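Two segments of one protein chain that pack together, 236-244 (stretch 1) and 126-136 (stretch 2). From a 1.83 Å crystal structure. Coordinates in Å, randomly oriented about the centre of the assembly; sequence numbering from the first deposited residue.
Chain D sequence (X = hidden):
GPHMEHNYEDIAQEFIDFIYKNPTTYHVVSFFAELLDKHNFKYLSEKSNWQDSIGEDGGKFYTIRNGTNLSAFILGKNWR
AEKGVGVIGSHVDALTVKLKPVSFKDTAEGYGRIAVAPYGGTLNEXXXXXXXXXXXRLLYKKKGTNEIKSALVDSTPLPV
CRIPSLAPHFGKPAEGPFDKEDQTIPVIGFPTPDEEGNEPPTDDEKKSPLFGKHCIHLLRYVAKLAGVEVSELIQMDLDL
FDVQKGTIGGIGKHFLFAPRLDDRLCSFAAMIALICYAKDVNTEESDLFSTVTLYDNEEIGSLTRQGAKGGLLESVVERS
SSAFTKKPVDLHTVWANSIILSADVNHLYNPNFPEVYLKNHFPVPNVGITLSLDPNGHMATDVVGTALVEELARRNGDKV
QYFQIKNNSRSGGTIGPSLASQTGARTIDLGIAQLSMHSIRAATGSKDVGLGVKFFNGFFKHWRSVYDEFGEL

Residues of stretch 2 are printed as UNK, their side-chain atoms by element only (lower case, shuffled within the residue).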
# COMPACT_ATOMS: atom_id res chain seq x y z
N MET D 236 -10.83 23.36 44.02
CA MET D 236 -9.40 23.53 43.84
C MET D 236 -8.99 23.48 42.38
O MET D 236 -9.66 22.87 41.54
CB MET D 236 -8.63 22.48 44.64
CG MET D 236 -9.16 21.07 44.52
SD MET D 236 -8.28 19.92 45.61
CE MET D 236 -7.88 18.66 44.42
N ASP D 237 -7.88 24.15 42.08
CA ASP D 237 -7.31 24.22 40.75
C ASP D 237 -5.83 23.92 40.98
O ASP D 237 -5.04 24.83 41.28
CB ASP D 237 -7.49 25.64 40.18
CG ASP D 237 -6.93 25.78 38.77
OD1 ASP D 237 -6.33 24.82 38.25
OD2 ASP D 237 -7.10 26.88 38.18
N LEU D 238 -5.47 22.65 40.87
CA LEU D 238 -4.09 22.22 41.12
C LEU D 238 -3.38 21.71 39.87
O LEU D 238 -4.00 21.12 38.98
CB LEU D 238 -4.08 21.12 42.19
CG LEU D 238 -4.80 21.43 43.50
CD1 LEU D 238 -4.67 20.24 44.46
CD2 LEU D 238 -4.22 22.69 44.13
N ASP D 239 -2.07 21.94 39.83
CA ASP D 239 -1.20 21.51 38.74
C ASP D 239 -0.27 20.43 39.26
O ASP D 239 -0.08 20.27 40.47
CB ASP D 239 -0.23 22.61 38.28
CG ASP D 239 -0.89 23.81 37.68
OD1 ASP D 239 -0.13 24.73 37.30
OD2 ASP D 239 -2.13 23.87 37.58
N LEU D 240 0.33 19.70 38.32
CA LEU D 240 1.37 18.73 38.62
C LEU D 240 2.51 19.36 37.83
O LEU D 240 2.33 19.76 36.68
CB LEU D 240 1.05 17.34 38.06
CG LEU D 240 0.02 16.52 38.83
CD1 LEU D 240 0.07 15.09 38.30
CD2 LEU D 240 0.35 16.53 40.33
N PHE D 241 3.68 19.47 38.45
CA PHE D 241 4.82 20.10 37.80
C PHE D 241 6.14 19.47 38.24
O PHE D 241 6.20 18.81 39.27
CB PHE D 241 4.82 21.58 38.15
CG PHE D 241 4.62 21.84 39.62
CD1 PHE D 241 5.67 21.67 40.52
CD2 PHE D 241 3.37 22.18 40.12
CE1 PHE D 241 5.48 21.83 41.90
CE2 PHE D 241 3.16 22.35 41.49
CZ PHE D 241 4.22 22.18 42.38
N ASP D 242 7.18 19.70 37.45
CA ASP D 242 8.51 19.17 37.75
C ASP D 242 9.08 19.90 38.96
O ASP D 242 9.13 21.13 38.98
CB ASP D 242 9.45 19.38 36.55
CG ASP D 242 10.72 18.57 36.64
OD1 ASP D 242 11.13 18.21 37.76
OD2 ASP D 242 11.33 18.30 35.58
N VAL D 243 9.50 19.15 39.98
CA VAL D 243 10.06 19.76 41.18
C VAL D 243 11.58 19.87 41.15
O VAL D 243 12.19 20.26 42.14
CB VAL D 243 9.68 18.99 42.47
CG1 VAL D 243 8.19 19.05 42.69
CG2 VAL D 243 10.15 17.55 42.37
N GLN D 244 12.20 19.51 40.03
CA GLN D 244 13.66 19.61 39.96
C GLN D 244 14.07 21.07 39.83
O GLN D 244 13.74 21.75 38.86
CB GLN D 244 14.22 18.82 38.77
CG GLN D 244 15.75 18.88 38.68
CD GLN D 244 16.31 18.07 37.52
OE1 GLN D 244 15.64 17.87 36.51
NE2 GLN D 244 17.56 17.62 37.66
N UNK D 126 8.47 13.55 27.28
CA UNK D 126 9.34 14.38 28.11
C UNK D 126 8.80 14.46 29.54
O UNK D 126 9.55 14.77 30.47
c UNK D 126 11.57 15.35 26.23
c UNK D 126 10.13 15.85 26.13
c UNK D 126 10.10 17.28 25.61
c UNK D 126 9.46 15.79 27.51
N UNK D 127 7.52 14.16 29.72
CA UNK D 127 6.91 14.19 31.04
C UNK D 127 7.00 12.86 31.78
O UNK D 127 6.61 12.75 32.94
c UNK D 127 5.45 14.64 30.95
c UNK D 127 4.11 17.83 34.10
c UNK D 127 4.19 19.15 33.61
c UNK D 127 5.60 16.96 29.86
c UNK D 127 4.95 18.31 31.52
c UNK D 127 4.45 16.74 33.30
c UNK D 127 4.60 19.41 32.33
c UNK D 127 5.30 16.13 30.91
c UNK D 127 4.88 16.98 31.99
n UNK D 127 5.39 18.28 30.23
N UNK D 128 7.52 11.85 31.10
CA UNK D 128 7.66 10.53 31.72
C UNK D 128 8.88 10.51 32.63
O UNK D 128 9.90 11.14 32.35
c UNK D 128 7.19 8.14 28.66
c UNK D 128 7.86 9.45 30.66
c UNK D 128 6.73 9.20 29.66
c UNK D 128 5.48 8.74 30.39
N UNK D 129 8.76 9.77 33.73
CA UNK D 129 9.86 9.61 34.66
C UNK D 129 10.46 10.92 35.17
O UNK D 129 11.68 11.07 35.26
c UNK D 129 10.39 7.41 33.54
o UNK D 129 11.04 6.72 32.72
c UNK D 129 10.94 8.74 34.01
o UNK D 129 9.29 7.04 34.00
N UNK D 130 9.58 11.86 35.49
CA UNK D 130 9.96 13.16 36.02
C UNK D 130 9.30 13.24 37.41
O UNK D 130 8.17 12.79 37.58
n UNK D 130 11.87 14.86 32.23
c UNK D 130 11.38 14.85 33.61
n UNK D 130 13.31 15.45 30.54
n UNK D 130 13.69 16.19 32.68
c UNK D 130 9.43 14.28 35.13
c UNK D 130 12.96 15.50 31.82
c UNK D 130 9.97 14.26 33.70
N UNK D 131 10.02 13.79 38.39
CA UNK D 131 9.49 13.92 39.75
C UNK D 131 8.47 15.05 39.75
O UNK D 131 8.83 16.22 39.57
o UNK D 131 11.60 12.16 40.13
o UNK D 131 12.43 13.23 41.86
c UNK D 131 11.62 13.14 40.92
c UNK D 131 10.62 14.27 40.73
N UNK D 132 7.20 14.72 39.98
CA UNK D 132 6.14 15.72 39.95
C UNK D 132 5.56 16.12 41.30
O UNK D 132 5.11 15.27 42.08
c UNK D 132 6.06 16.01 36.91
c UNK D 132 4.12 14.41 36.88
c UNK D 132 5.00 15.25 39.06
c UNK D 132 5.38 14.84 37.63
N UNK D 133 5.56 17.42 41.57
CA UNK D 133 4.98 17.93 42.80
C UNK D 133 3.58 18.38 42.46
O UNK D 133 3.18 18.37 41.29
N UNK D 134 2.81 18.76 43.47
CA UNK D 134 1.45 19.22 43.24
C UNK D 134 1.29 20.58 43.92
O UNK D 134 1.88 20.83 44.96
c UNK D 134 -2.07 17.60 43.67
c UNK D 134 0.41 18.22 43.80
c UNK D 134 0.57 18.06 45.32
c UNK D 134 -1.01 18.67 43.43
N UNK D 135 0.50 21.46 43.31
CA UNK D 135 0.32 22.77 43.90
C UNK D 135 -0.73 23.57 43.16
O UNK D 135 -1.17 23.19 42.08
N UNK D 136 -1.12 24.69 43.75
CA UNK D 136 -2.12 25.51 43.11
C UNK D 136 -3.02 26.22 44.09
O UNK D 136 -2.66 26.43 45.26
O HOH W 1 13.39 16.75 35.45
O HOH W 2 12.12 15.77 38.34

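Position 126 carries four carbons, forked at the second, and lies beyond the reach of stretch 1; it is Leu 126. Position 127 has one carbon leading to fused five- and six-membered rings with eight carbons and one nitrogen, which only tryptophan provides. The edge of the ring of Trp 127 meets the strand backbone, CH2 lying 3.6 Å from Leu 240 O. Position 128, again four carbons forked at the second, is Leu 128, buried but out of reach of stretch 1. Position 129 has two carbons, the second bearing two oxygens: Asp 129, whose carboxylate is hydrogen-bonded elsewhere in the structure.

Position 130 shows three carbons, a nitrogen, then a carbon with two more nitrogens, the guanidinium of Arg 130. Its NE donates to Leu 126 O (2.9 Å), bracing the loop. Arg 130 NH1 stands 4.3 Å from Asp 242 OD2, too far for a salt bridge, but one water accepts from NH1 and donates to both Asp 242 OD2 and Gln 244 OE1. Position 131 has two carbons with two oxygens on the second, and its CB is 3.7 Å from Val 243 CG2; it is Asp 131. Both carboxylate oxygens are hydrogen-bonded elsewhere in the structure, so the buried charge is satisfied. Its backbone O accepts from Val 243 N (3.0 Å), while a second water links its N to Asp 242 OD1.

Position 132 has four carbons forked at the second: Leu 132, on the same sheet face as Leu 240, with its CD1 4.3 Å from Leu 240 CD1. Position 133 has no side-chain atoms and is Gly 133. An ideal CB would lie 2.5 Å from Val 243 CG1, a clash, and one face of the Phe 241 ring covers its C atom. Position 134 has four carbons forked at the first, one arm two carbons long: Ile 134. Its CB packs 3.9 Å from Leu 240 CD2, and its CD1 3.8 Å from Leu 238 CD1.

Position 135, also bare, is Gly 135; an ideal CB would lie 3.1 Å from Phe 241 CE2, a tight fit, and Gly 135 N itself is 3.3 Å from Phe 241 CE2. Position 136, bare too, is Gly 136. Its backbone angles by themselves call for glycine, and a CB would clash with Asp 237 O and Leu 238 CA.

The contact is an antiparallel strand pairing. Gly 133 and Phe 241 exchange two hydrogen bonds (Gly 133 N to Phe 241 O 2.8 Å, Phe 241 N to Gly 133 O 3.1 Å), as do Gly 135 and Asp 239 (Gly 135 N to Asp 239 O 3.1 Å, Asp 239 N to Gly 135 O 2.7 Å). Leucine and isoleucine side chains pack on one face; on the other, Gly 133 and Gly 135 leave room for the Phe 241 ring.

Stretch 2 (126-136) LWLDRDLGIGG
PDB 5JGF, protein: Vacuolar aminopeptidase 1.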